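Local atomic coordinates of putative adhesin (Komagataella phaffii, PDB entry 5FX8), a protein that is a putative cell-surface adhesin, here its N-terminal domain, that may mediate cell-cell interaction through salt bridges and hydrogen bonds to other proteins. Residues Ser22-Val27 with Pro302-Ser307; Pro152-Asn157 with Val276-Asn281; Ser11-Thr14 with Ala19-Ser22. All coordinates share one frame; numbering follows the deposited sequence.

Contact 1: residues Ser22-Val27 with Pro302-Ser307; sequences SDWFVV and PFYRAS
W24 reaches across from 22-27 and lays its indole along the main chain of Y304 to S307, supplying the whole of its own segment's share of the contact. Its CB carries CG anti to the carbonyl carbon (chi1 -69°), which sends the ring system out toward 302-307. On the pyrrole side CD1 faces CD2 of Y304, and NE1 lies 3.5 Å from CB of Y304. The same NE1 donates to a water 3.1 Å away, which also accepts from the backbone N of Y304 at 3.0 Å; one molecule thus joins an indole N-H to a main-chain N-H, two donors that could not bond each other. Further round the bicycle, CZ2 lies against the backbone O of Y304, CH2 comes within 3.4 Å of A306 O, and CZ3 ends beside OG of S307. A broad, mostly apolar surface with a single donor suits this place, because it can follow four successive residues and still pay for its N-H.

The two aromatic rings form an offset edge-to-face pair: Y304 turns its edge to the five-membered ring of W24, with planes at 81° and centroids 5.7 Å apart. Each is also engaged by a cation, W24 by K113 and Y304 by R308. S307 OG, small enough to sit beside the benzo ring, bonds to V57 N and T111 O.

The contact ties the chain running into strand 25-31, in the first cohesin-like domain, to the chain leaving strand 294-304 at the end of the second sandwich. Strand 25-31 itself pairs antiparallel with 4-11 and 101-114, and beyond 302-307 the chain returns to that same sheet as strand 312-319.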
ATOM      1  N   SER C  22      47.580  25.806 -12.265  1.00 22.28           N
ATOM      2  CA  SER C  22      47.960  24.886 -13.323  1.00 21.55           C
ATOM      3  C   SER C  22      48.079  25.560 -14.683  1.00 21.40           C
ATOM      4  O   SER C  22      48.391  24.882 -15.665  1.00 20.70           O
ATOM      5  CB  SER C  22      46.944  23.743 -13.406  1.00 20.91           C
ATOM      6  OG  SER C  22      45.700  24.194 -13.913  1.00 20.36           O
ATOM      7  N   ASP C  23      47.863  26.866 -14.752  1.00 20.50           N
ATOM      8  CA  ASP C  23      47.743  27.578 -16.005  1.00 21.60           C
ATOM      9  C   ASP C  23      49.094  27.830 -16.663  1.00 21.65           C
ATOM     10  O   ASP C  23      50.142  27.858 -16.011  1.00 23.52           O
ATOM     11  CB  ASP C  23      47.038  28.900 -15.777  1.00 20.52           C
ATOM     12  CG  ASP C  23      45.574  28.726 -15.552  1.00 26.44           C
ATOM     13  OD1 ASP C  23      45.072  27.600 -15.781  1.00 27.20           O
ATOM     14  OD2 ASP C  23      44.923  29.719 -15.181  1.00 29.05           O
ATOM     15  N   TRP C  24      49.050  27.992 -17.983  1.00 20.92           N
ATOM     16  CA  TRP C  24      50.122  28.634 -18.723  1.00 19.28           C
ATOM     17  C   TRP C  24      50.014  30.138 -18.520  1.00 21.30           C
ATOM     18  O   TRP C  24      48.948  30.724 -18.736  1.00 18.67           O
ATOM     19  CB  TRP C  24      50.040  28.325 -20.217  1.00 16.97           C
ATOM     20  CG  TRP C  24      50.318  26.933 -20.629  1.00 18.92           C
ATOM     21  CD1 TRP C  24      49.406  25.988 -20.978  1.00 19.74           C
ATOM     22  CD2 TRP C  24      51.603  26.326 -20.793  1.00 20.66           C
ATOM     23  NE1 TRP C  24      50.035  24.818 -21.318  1.00 18.47           N
ATOM     24  CE2 TRP C  24      51.387  25.003 -21.219  1.00 20.11           C
ATOM     25  CE3 TRP C  24      52.914  26.761 -20.597  1.00 19.56           C
ATOM     26  CZ2 TRP C  24      52.430  24.123 -21.454  1.00 19.01           C
ATOM     27  CZ3 TRP C  24      53.945  25.887 -20.825  1.00 16.34           C
ATOM     28  CH2 TRP C  24      53.703  24.588 -21.247  1.00 18.34           C
ATOM     29  N   PHE C  25      51.124  30.756 -18.110  1.00 21.40           N
ATOM     30  CA  PHE C  25      51.232  32.192 -17.907  1.00 19.54           C
ATOM     31  C   PHE C  25      51.986  32.817 -19.069  1.00 21.46           C
ATOM     32  O   PHE C  25      53.164  32.523 -19.279  1.00 23.10           O
ATOM     33  CB  PHE C  25      51.953  32.495 -16.606  1.00 21.17           C
ATOM     34  CG  PHE C  25      51.195  32.088 -15.397  1.00 27.44           C
ATOM     35  CD1 PHE C  25      51.221  30.779 -14.953  1.00 22.42           C
ATOM     36  CD2 PHE C  25      50.447  33.019 -14.692  1.00 24.10           C
ATOM     37  CE1 PHE C  25      50.512  30.413 -13.829  1.00 24.33           C
ATOM     38  CE2 PHE C  25      49.743  32.647 -13.564  1.00 24.90           C
ATOM     39  CZ  PHE C  25      49.778  31.345 -13.132  1.00 21.70           C
ATOM     40  N   VAL C  26      51.302  33.679 -19.812  1.00 21.81           N
ATOM     41  CA  VAL C  26      51.900  34.441 -20.900  1.00 18.16           C
ATOM     42  C   VAL C  26      52.758  35.540 -20.285  1.00 21.61           C
ATOM     43  O   VAL C  26      52.228  36.517 -19.753  1.00 25.89           O
ATOM     44  CB  VAL C  26      50.807  35.029 -21.792  1.00 18.55           C
ATOM     45  CG1 VAL C  26      51.385  35.801 -22.937  1.00 20.27           C
ATOM     46  CG2 VAL C  26      49.945  33.930 -22.286  1.00 19.46           C
ATOM     47  N   VAL C  27      54.076  35.387 -20.336  1.00 19.95           N
ATOM     48  CA  VAL C  27      55.004  36.405 -19.843  1.00 19.67           C
ATOM     49  C   VAL C  27      55.463  37.243 -21.030  1.00 18.40           C
ATOM     50  O   VAL C  27      56.260  36.774 -21.841  1.00 18.01           O
ATOM     51  CB  VAL C  27      56.203  35.778 -19.129  1.00 18.11           C
ATOM     52  CG1 VAL C  27      57.124  36.851 -18.656  1.00 20.85           C
ATOM     53  CG2 VAL C  27      55.749  34.978 -17.973  1.00 19.61           C
ATOM     54  N   PRO C 302      42.507  24.124 -25.444  1.00 26.21           N
ATOM     55  CA  PRO C 302      43.477  23.163 -25.985  1.00 23.59           C
ATOM     56  C   PRO C 302      44.450  22.635 -24.954  1.00 25.55           C
ATOM     57  O   PRO C 302      44.473  23.095 -23.813  1.00 25.46           O
ATOM     58  CB  PRO C 302      44.242  23.979 -27.033  1.00 22.09           C
ATOM     59  CG  PRO C 302      43.467  25.152 -27.266  1.00 25.74           C
ATOM     60  CD  PRO C 302      42.692  25.451 -26.028  1.00 25.96           C
ATOM     61  N   PHE C 303      45.276  21.684 -25.368  1.00 23.43           N
ATOM     62  CA  PHE C 303      46.363  21.164 -24.559  1.00 22.67           C
ATOM     63  C   PHE C 303      47.691  21.484 -25.223  1.00 22.98           C
ATOM     64  O   PHE C 303      47.826  21.410 -26.447  1.00 23.34           O
ATOM     65  CB  PHE C 303      46.241  19.668 -24.363  1.00 22.65           C
ATOM     66  CG  PHE C 303      47.398  19.051 -23.643  1.00 21.31           C
ATOM     67  CD1 PHE C 303      47.592  19.280 -22.306  1.00 22.07           C
ATOM     68  CD2 PHE C 303      48.267  18.208 -24.297  1.00 22.55           C
ATOM     69  CE1 PHE C 303      48.630  18.699 -21.647  1.00 21.83           C
ATOM     70  CE2 PHE C 303      49.309  17.625 -23.636  1.00 20.88           C
ATOM     71  CZ  PHE C 303      49.490  17.868 -22.314  1.00 21.80           C
ATOM     72  N   TYR C 304      48.667  21.844 -24.398  1.00 22.80           N
ATOM     73  CA  TYR C 304      49.975  22.278 -24.859  1.00 19.44           C
ATOM     74  C   TYR C 304      51.032  21.502 -24.101  1.00 20.82           C
ATOM     75  O   TYR C 304      50.900  21.262 -22.899  1.00 23.76           O
ATOM     76  CB  TYR C 304      50.169  23.769 -24.655  1.00 17.12           C
ATOM     77  CG  TYR C 304      49.263  24.658 -25.474  1.00 19.92           C
ATOM     78  CD1 TYR C 304      49.390  24.721 -26.859  1.00 22.40           C
ATOM     79  CD2 TYR C 304      48.317  25.466 -24.868  1.00 17.14           C
ATOM     80  CE1 TYR C 304      48.596  25.536 -27.602  1.00 19.22           C
ATOM     81  CE2 TYR C 304      47.514  26.289 -25.610  1.00 17.52           C
ATOM     82  CZ  TYR C 304      47.665  26.319 -26.977  1.00 19.54           C
ATOM     83  OH  TYR C 304      46.883  27.130 -27.752  1.00 21.35           O
ATOM     84  N   ARG C 305      52.065  21.082 -24.809  1.00 19.10           N
ATOM     85  CA  ARG C 305      53.098  20.305 -24.160  1.00 19.71           C
ATOM     86  C   ARG C 305      54.337  21.110 -23.804  1.00 18.26           C
ATOM     87  O   ARG C 305      55.097  20.681 -22.940  1.00 21.30           O
ATOM     88  CB  ARG C 305      53.477  19.112 -25.037  1.00 22.65           C
ATOM     89  CG  ARG C 305      52.339  18.140 -25.197  1.00 26.03           C
ATOM     90  CD  ARG C 305      52.699  16.977 -26.068  1.00 25.64           C
ATOM     91  NE  ARG C 305      52.895  15.760 -25.299  1.00 27.55           N
ATOM     92  CZ  ARG C 305      53.045  14.566 -25.848  1.00 28.34           C
ATOM     93  NH1 ARG C 305      53.014  14.446 -27.163  1.00 29.78           N
ATOM     94  NH2 ARG C 305      53.221  13.500 -25.091  1.00 29.60           N
ATOM     95  N   ALA C 306      54.554  22.267 -24.413  1.00 16.61           N
ATOM     96  CA  ALA C 306      55.796  22.984 -24.197  1.00 19.36           C
ATOM     97  C   ALA C 306      55.533  24.477 -24.098  1.00 17.34           C
ATOM     98  O   ALA C 306      54.487  24.970 -24.503  1.00 15.61           O
ATOM     99  CB  ALA C 306      56.792  22.692 -25.319  1.00 21.94           C
ATOM    100  N   SER C 307      56.505  25.191 -23.544  1.00 18.37           N
ATOM    101  CA  SER C 307      56.486  26.646 -23.582  1.00 16.81           C
ATOM    102  C   SER C 307      56.539  27.132 -25.021  1.00 16.78           C
ATOM    103  O   SER C 307      57.291  26.611 -25.840  1.00 18.48           O
ATOM    104  CB  SER C 307      57.671  27.211 -22.807  1.00 17.16           C
ATOM    105  OG  SER C 307      57.624  26.860 -21.438  1.00 18.04           O
TER
HETATM  106  O   HOH W   1      47.620  22.989 -21.831  1.00 17.96           O

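Contact 2: residues Pro152-Asn157 with Val276-Asn281; sequences PIKLSN and VQNVVN
The ammonium nitrogen of K154 is gripped by three carbonyl oxygens: OD1 of N278 at 2.9 Å, the backbone O of N278 in a weak bond of 3.2 Å, and the backbone O of E301 on the adjacent strand 294-304. The setting is the interior of the beta sandwich formed by the second cohesin-like domain. Strand 153-158 is an outer strand of one five-stranded antiparallel sheet, 275-286 belongs to the other, and K154 reaches from one sheet to the other. Lysine fits because a long aliphatic chain can cross this buried layer and still bring three N-H groups to its far end. The partial charges of the carbonyls would be expected to stabilise the ammonium there.

The chain bends at chi2 and again at chi3 (-63°), which brings NZ to both oxygens of the same asparagine. The side chain of N278 in turn points toward strand 153-158. The nitrogen approaches OD1 at a C=O...N angle of 120°, tilted 34° out of the carbonyl plane. Asparagine thus offers a side-chain and a main-chain acceptor from one position, while W165 packs against both residues. Next to this polar end the lysine is still hydrocarbon: its CE lies 4.2 Å from CG2 of V280, a methyl group that lines the aliphatic part.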
ATOM      1  N   PRO C 152      30.376  23.459 -15.037  1.00 24.58           N
ATOM      2  CA  PRO C 152      31.354  22.454 -15.452  1.00 23.15           C
ATOM      3  C   PRO C 152      32.639  23.105 -15.933  1.00 23.80           C
ATOM      4  O   PRO C 152      32.617  24.045 -16.725  1.00 23.72           O
ATOM      5  CB  PRO C 152      30.640  21.725 -16.589  1.00 24.50           C
ATOM      6  CG  PRO C 152      29.212  21.982 -16.341  1.00 26.68           C
ATOM      7  CD  PRO C 152      29.128  23.344 -15.799  1.00 24.50           C
ATOM      8  N   ILE C 153      33.764  22.586 -15.455  1.00 20.78           N
ATOM      9  CA  ILE C 153      35.072  23.015 -15.905  1.00 22.75           C
ATOM     10  C   ILE C 153      35.802  21.825 -16.523  1.00 24.05           C
ATOM     11  O   ILE C 153      35.375  20.684 -16.405  1.00 28.73           O
ATOM     12  CB  ILE C 153      35.900  23.644 -14.779  1.00 22.33           C
ATOM     13  CG1 ILE C 153      36.160  22.629 -13.679  1.00 22.71           C
ATOM     14  CG2 ILE C 153      35.190  24.850 -14.241  1.00 24.74           C
ATOM     15  CD1 ILE C 153      37.036  23.161 -12.608  1.00 22.72           C
ATOM     16  N   LYS C 154      36.912  22.123 -17.207  1.00 23.62           N
ATOM     17  CA  LYS C 154      37.773  21.148 -17.862  1.00 19.63           C
ATOM     18  C   LYS C 154      39.214  21.403 -17.429  1.00 21.28           C
ATOM     19  O   LYS C 154      39.627  22.555 -17.327  1.00 22.91           O
ATOM     20  CB  LYS C 154      37.633  21.262 -19.377  1.00 20.14           C
ATOM     21  CG  LYS C 154      37.893  19.966 -20.081  1.00 23.65           C
ATOM     22  CD  LYS C 154      38.837  20.116 -21.213  1.00 22.26           C
ATOM     23  CE  LYS C 154      38.274  21.007 -22.244  1.00 26.69           C
ATOM     24  NZ  LYS C 154      39.211  21.078 -23.380  1.00 29.30           N
ATOM     25  N   LEU C 155      39.981  20.347 -17.155  1.00 23.67           N
ATOM     26  CA  LEU C 155      41.373  20.470 -16.719  1.00 21.36           C
ATOM     27  C   LEU C 155      42.276  19.535 -17.522  1.00 21.29           C
ATOM     28  O   LEU C 155      41.858  18.434 -17.878  1.00 26.21           O
ATOM     29  CB  LEU C 155      41.510  20.168 -15.216  1.00 20.35           C
ATOM     30  CG  LEU C 155      40.671  21.038 -14.265  1.00 22.45           C
ATOM     31  CD1 LEU C 155      40.858  20.621 -12.827  1.00 21.71           C
ATOM     32  CD2 LEU C 155      40.983  22.503 -14.405  1.00 20.99           C
ATOM     33  N   SER C 156      43.508  19.974 -17.823  1.00 23.23           N
ATOM     34  CA  SER C 156      44.509  19.187 -18.545  1.00 21.02           C
ATOM     35  C   SER C 156      45.592  18.732 -17.584  1.00 24.23           C
ATOM     36  O   SER C 156      45.938  19.443 -16.646  1.00 27.44           O
ATOM     37  CB  SER C 156      45.208  19.982 -19.661  1.00 21.87           C
ATOM     38  OG  SER C 156      44.337  20.620 -20.572  1.00 24.47           O
ATOM     39  N   ASN C 157      46.166  17.566 -17.831  1.00 24.24           N
ATOM     40  CA  ASN C 157      47.323  17.134 -17.062  1.00 25.25           C
ATOM     41  C   ASN C 157      48.234  16.359 -17.988  1.00 27.27           C
ATOM     42  O   ASN C 157      47.835  15.328 -18.527  1.00 31.71           O
ATOM     43  CB  ASN C 157      46.940  16.265 -15.867  1.00 28.67           C
ATOM     44  CG  ASN C 157      46.174  17.029 -14.791  1.00 39.17           C
ATOM     45  OD1 ASN C 157      46.761  17.770 -13.996  1.00 38.93           O
ATOM     46  ND2 ASN C 157      44.853  16.825 -14.747  1.00 38.04           N
ATOM     47  N   VAL C 276      47.117  19.924 -28.991  1.00 26.28           N
ATOM     48  CA  VAL C 276      45.929  19.081 -29.126  1.00 28.71           C
ATOM     49  C   VAL C 276      44.682  19.957 -29.041  1.00 27.95           C
ATOM     50  O   VAL C 276      44.506  20.692 -28.066  1.00 28.69           O
ATOM     51  CB  VAL C 276      45.904  17.983 -28.040  1.00 26.06           C
ATOM     52  CG1 VAL C 276      44.505  17.535 -27.740  1.00 27.58           C
ATOM     53  CG2 VAL C 276      46.679  16.813 -28.489  1.00 27.75           C
ATOM     54  N   GLN C 277      43.810  19.873 -30.049  1.00 27.53           N
ATOM     55  CA  GLN C 277      42.501  20.520 -29.987  1.00 28.11           C
ATOM     56  C   GLN C 277      41.519  19.587 -29.288  1.00 26.80           C
ATOM     57  O   GLN C 277      41.494  18.385 -29.568  1.00 25.24           O
ATOM     58  CB  GLN C 277      41.989  20.883 -31.379  1.00 29.13           C
ATOM     59  CG  GLN C 277      42.971  21.682 -32.212  1.00 31.77           C
ATOM     60  CD  GLN C 277      43.299  23.029 -31.593  1.00 41.02           C
ATOM     61  OE1 GLN C 277      42.398  23.825 -31.293  1.00 36.33           O
ATOM     62  NE2 GLN C 277      44.594  23.292 -31.382  1.00 38.06           N
ATOM     63  N   ASN C 278      40.736  20.136 -28.361  1.00 27.22           N
ATOM     64  CA  ASN C 278      39.824  19.331 -27.561  1.00 26.85           C
ATOM     65  C   ASN C 278      38.609  20.143 -27.169  1.00 26.41           C
ATOM     66  O   ASN C 278      38.751  21.218 -26.584  1.00 30.04           O
ATOM     67  CB  ASN C 278      40.496  18.818 -26.296  1.00 23.75           C
ATOM     68  CG  ASN C 278      39.555  18.007 -25.438  1.00 24.37           C
ATOM     69  OD1 ASN C 278      38.671  18.545 -24.786  1.00 25.59           O
ATOM     70  ND2 ASN C 278      39.740  16.709 -25.441  1.00 24.32           N
ATOM     71  N   VAL C 279      37.424  19.608 -27.430  1.00 24.99           N
ATOM     72  CA  VAL C 279      36.192  20.227 -26.967  1.00 27.25           C
ATOM     73  C   VAL C 279      35.438  19.228 -26.106  1.00 28.49           C
ATOM     74  O   VAL C 279      35.523  18.018 -26.323  1.00 27.52           O
ATOM     75  CB  VAL C 279      35.329  20.709 -28.138  1.00 24.44           C
ATOM     76  CG1 VAL C 279      34.922  19.550 -28.958  1.00 26.98           C
ATOM     77  CG2 VAL C 279      34.122  21.423 -27.629  1.00 32.19           C
ATOM     78  N   VAL C 280      34.738  19.737 -25.100  1.00 26.11           N
ATOM     79  CA  VAL C 280      33.882  18.943 -24.243  1.00 25.63           C
ATOM     80  C   VAL C 280      32.563  19.676 -24.143  1.00 27.76           C
ATOM     81  O   VAL C 280      32.500  20.762 -23.562  1.00 28.19           O
ATOM     82  CB  VAL C 280      34.472  18.726 -22.854  1.00 25.82           C
ATOM     83  CG1 VAL C 280      33.446  18.088 -21.983  1.00 27.51           C
ATOM     84  CG2 VAL C 280      35.644  17.840 -22.935  1.00 27.76           C
ATOM     85  N   ASN C 281      31.510  19.092 -24.691  1.00 29.39           N
ATOM     86  CA  ASN C 281      30.166  19.614 -24.505  1.00 28.77           C
ATOM     87  C   ASN C 281      29.541  18.942 -23.293  1.00 28.56           C
ATOM     88  O   ASN C 281      29.555  17.718 -23.184  1.00 30.00           O
ATOM     89  CB  ASN C 281      29.328  19.361 -25.749  1.00 30.00           C
ATOM     90  CG  ASN C 281      30.030  19.783 -27.003  1.00 34.88           C
ATOM     91  OD1 ASN C 281      30.856  19.050 -27.548  1.00 34.40           O
ATOM     92  ND2 ASN C 281      29.712  20.977 -27.474  1.00 42.09           N
TER

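Contact 3: residues Ser11-Thr14 with Ala19-Ser22; sequences SERT and AYLS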
ATOM      1  N   SER C  11      47.106  34.946 -17.564  1.00 25.18           N
ATOM      2  CA  SER C  11      46.816  33.536 -17.754  1.00 25.21           C
ATOM      3  C   SER C  11      46.453  33.306 -19.210  1.00 24.05           C
ATOM      4  O   SER C  11      45.635  34.039 -19.766  1.00 25.23           O
ATOM      5  CB  SER C  11      45.666  33.101 -16.849  1.00 26.46           C
ATOM      6  OG  SER C  11      45.188  31.824 -17.210  1.00 26.56           O
ATOM      7  N   GLU C  12      47.068  32.299 -19.827  1.00 23.18           N
ATOM      8  CA  GLU C  12      46.681  31.951 -21.189  1.00 24.47           C
ATOM      9  C   GLU C  12      45.229  31.492 -21.240  1.00 25.09           C
ATOM     10  O   GLU C  12      44.534  31.725 -22.235  1.00 30.63           O
ATOM     11  CB  GLU C  12      47.628  30.887 -21.750  1.00 20.12           C
ATOM     12  CG  GLU C  12      47.331  30.446 -23.166  1.00 22.18           C
ATOM     13  CD  GLU C  12      48.515  29.769 -23.891  1.00 24.91           C
ATOM     14  OE1 GLU C  12      49.137  28.823 -23.364  1.00 18.51           O
ATOM     15  OE2 GLU C  12      48.824  30.204 -25.013  1.00 26.06           O
ATOM     16  N   ARG C  13      44.744  30.890 -20.154  1.00 25.44           N
ATOM     17  CA  ARG C  13      43.369  30.403 -20.095  1.00 26.31           C
ATOM     18  C   ARG C  13      42.369  31.550 -20.079  1.00 25.72           C
ATOM     19  O   ARG C  13      41.462  31.604 -20.911  1.00 28.10           O
ATOM     20  CB  ARG C  13      43.210  29.520 -18.862  1.00 27.37           C
ATOM     21  CG  ARG C  13      41.843  28.973 -18.636  1.00 27.07           C
ATOM     22  CD  ARG C  13      41.833  28.066 -17.421  1.00 26.43           C
ATOM     23  NE  ARG C  13      42.111  28.770 -16.171  1.00 25.85           N
ATOM     24  CZ  ARG C  13      41.206  29.444 -15.462  1.00 28.43           C
ATOM     25  NH1 ARG C  13      39.953  29.535 -15.883  1.00 25.13           N
ATOM     26  NH2 ARG C  13      41.558  30.054 -14.335  1.00 32.59           N
ATOM     27  N   THR C  14      42.524  32.489 -19.153  1.00 32.24           N
ATOM     28  CA  THR C  14      41.563  33.573 -19.018  1.00 27.95           C
ATOM     29  C   THR C  14      41.926  34.815 -19.812  1.00 28.22           C
ATOM     30  O   THR C  14      41.032  35.620 -20.092  1.00 28.60           O
ATOM     31  CB  THR C  14      41.425  33.968 -17.558  1.00 27.55           C
ATOM     32  OG1 THR C  14      42.647  34.583 -17.138  1.00 30.24           O
ATOM     33  CG2 THR C  14      41.171  32.745 -16.711  1.00 26.48           C
ATOM     34  N   ALA C  19      43.988  33.367 -12.508  1.00 27.10           N
ATOM     35  CA  ALA C  19      44.645  32.190 -13.028  1.00 24.75           C
ATOM     36  C   ALA C  19      44.503  31.045 -12.046  1.00 27.72           C
ATOM     37  O   ALA C  19      44.336  31.263 -10.850  1.00 31.12           O
ATOM     38  CB  ALA C  19      46.119  32.460 -13.292  1.00 27.27           C
ATOM     39  N   TYR C  20      44.557  29.825 -12.573  1.00 27.02           N
ATOM     40  CA  TYR C  20      44.736  28.612 -11.792  1.00 24.68           C
ATOM     41  C   TYR C  20      46.219  28.351 -11.571  1.00 22.69           C
ATOM     42  O   TYR C  20      47.073  28.820 -12.317  1.00 23.62           O
ATOM     43  CB  TYR C  20      44.123  27.407 -12.499  1.00 24.90           C
ATOM     44  CG  TYR C  20      42.641  27.411 -12.573  1.00 22.85           C
ATOM     45  CD1 TYR C  20      41.885  28.110 -11.649  1.00 27.67           C
ATOM     46  CD2 TYR C  20      41.985  26.713 -13.555  1.00 24.71           C
ATOM     47  CE1 TYR C  20      40.517  28.109 -11.711  1.00 28.77           C
ATOM     48  CE2 TYR C  20      40.601  26.707 -13.626  1.00 26.01           C
ATOM     49  CZ  TYR C  20      39.881  27.405 -12.703  1.00 24.42           C
ATOM     50  OH  TYR C  20      38.519  27.421 -12.761  1.00 26.36           O
ATOM     51  N   LEU C  21      46.525  27.577 -10.538  1.00 21.82           N
ATOM     52  CA  LEU C  21      47.915  27.236 -10.325  1.00 19.74           C
ATOM     53  C   LEU C  21      48.459  26.414 -11.470  1.00 23.24           C
ATOM     54  O   LEU C  21      49.678  26.333 -11.633  1.00 22.60           O
ATOM     55  CB  LEU C  21      48.087  26.471  -9.025  1.00 23.44           C
ATOM     56  CG  LEU C  21      47.854  27.195  -7.710  1.00 25.69           C
ATOM     57  CD1 LEU C  21      47.972  26.198  -6.583  1.00 27.42           C
ATOM     58  CD2 LEU C  21      48.873  28.279  -7.552  1.00 25.90           C
ATOM     59  N   SER C  22      47.580  25.806 -12.265  1.00 22.28           N
ATOM     60  CA  SER C  22      47.960  24.886 -13.323  1.00 21.55           C
ATOM     61  C   SER C  22      48.079  25.560 -14.683  1.00 21.40           C
ATOM     62  O   SER C  22      48.391  24.882 -15.665  1.00 20.70           O
ATOM     63  CB  SER C  22      46.944  23.743 -13.406  1.00 20.91           C
ATOM     64  OG  SER C  22      45.700  24.194 -13.913  1.00 20.36           O
TER
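R13 lays its guanidinium flat on the ring of Y20, the two planes only 12° apart, although the side chains themselves cross at about a right angle. CZ stands 3.5 Å from the ring centroid and 18° off the ring normal, so this is a cation-pi contact as well as a stack. NH2 sits over the middle of the ring, whereas NE lies above its border, 3.3 Å from CD2 of Y20. The arginine leaves its backbone in extended form and then turns at chi3 (65°), which swings the flat group over the tyrosine. CG2 of T14 packs on the opposite face of the guanidinium, and the carbonyl carbon of A19 lies at its edge. Nearer the backbone, CB of S11 meets CB of A19 at 3.6 Å, where small residues allow the two arms of the turn to come close. OG of S11 also takes weak bonds from the N-H groups of R13 and T14, in the helical turn of 12-14.

Stacking uses the faces of the guanidinium and leaves its in-plane N-H groups for other work: NE forms a salt bridge with OD2 of D23. That oxygen also accepts from Y20 N and bonds S11 OG. Three partners on one carboxylate oxygen would probably favour the charged form of D23, and the arginine's charge is balanced beside the aromatic ring that covers it.

How the contacts relate
Contacts 1 and 3 lie near the middle of the chain, where the two cohesin-like domains meet, while contact 2 lies within the second. Contacts 1 and 3, with centres about 8 Å apart, share S22 and are joined by a backbone bond from E12 N to W24 O (2.7 Å) and by D23, whose carboxylate serves contact 3. Contact 2 is centred about 14 Å from each of the others. It meets contact 1 through the neighbouring strands 275-286 and 294-304, where F303 N lies 3.0 Å from V276 O. With contact 3 it has a looser apolar touch, CD2 of L155 to CE2 of Y20 at 4.3 Å. E301 links them as well, packing on R13 and bonding K154.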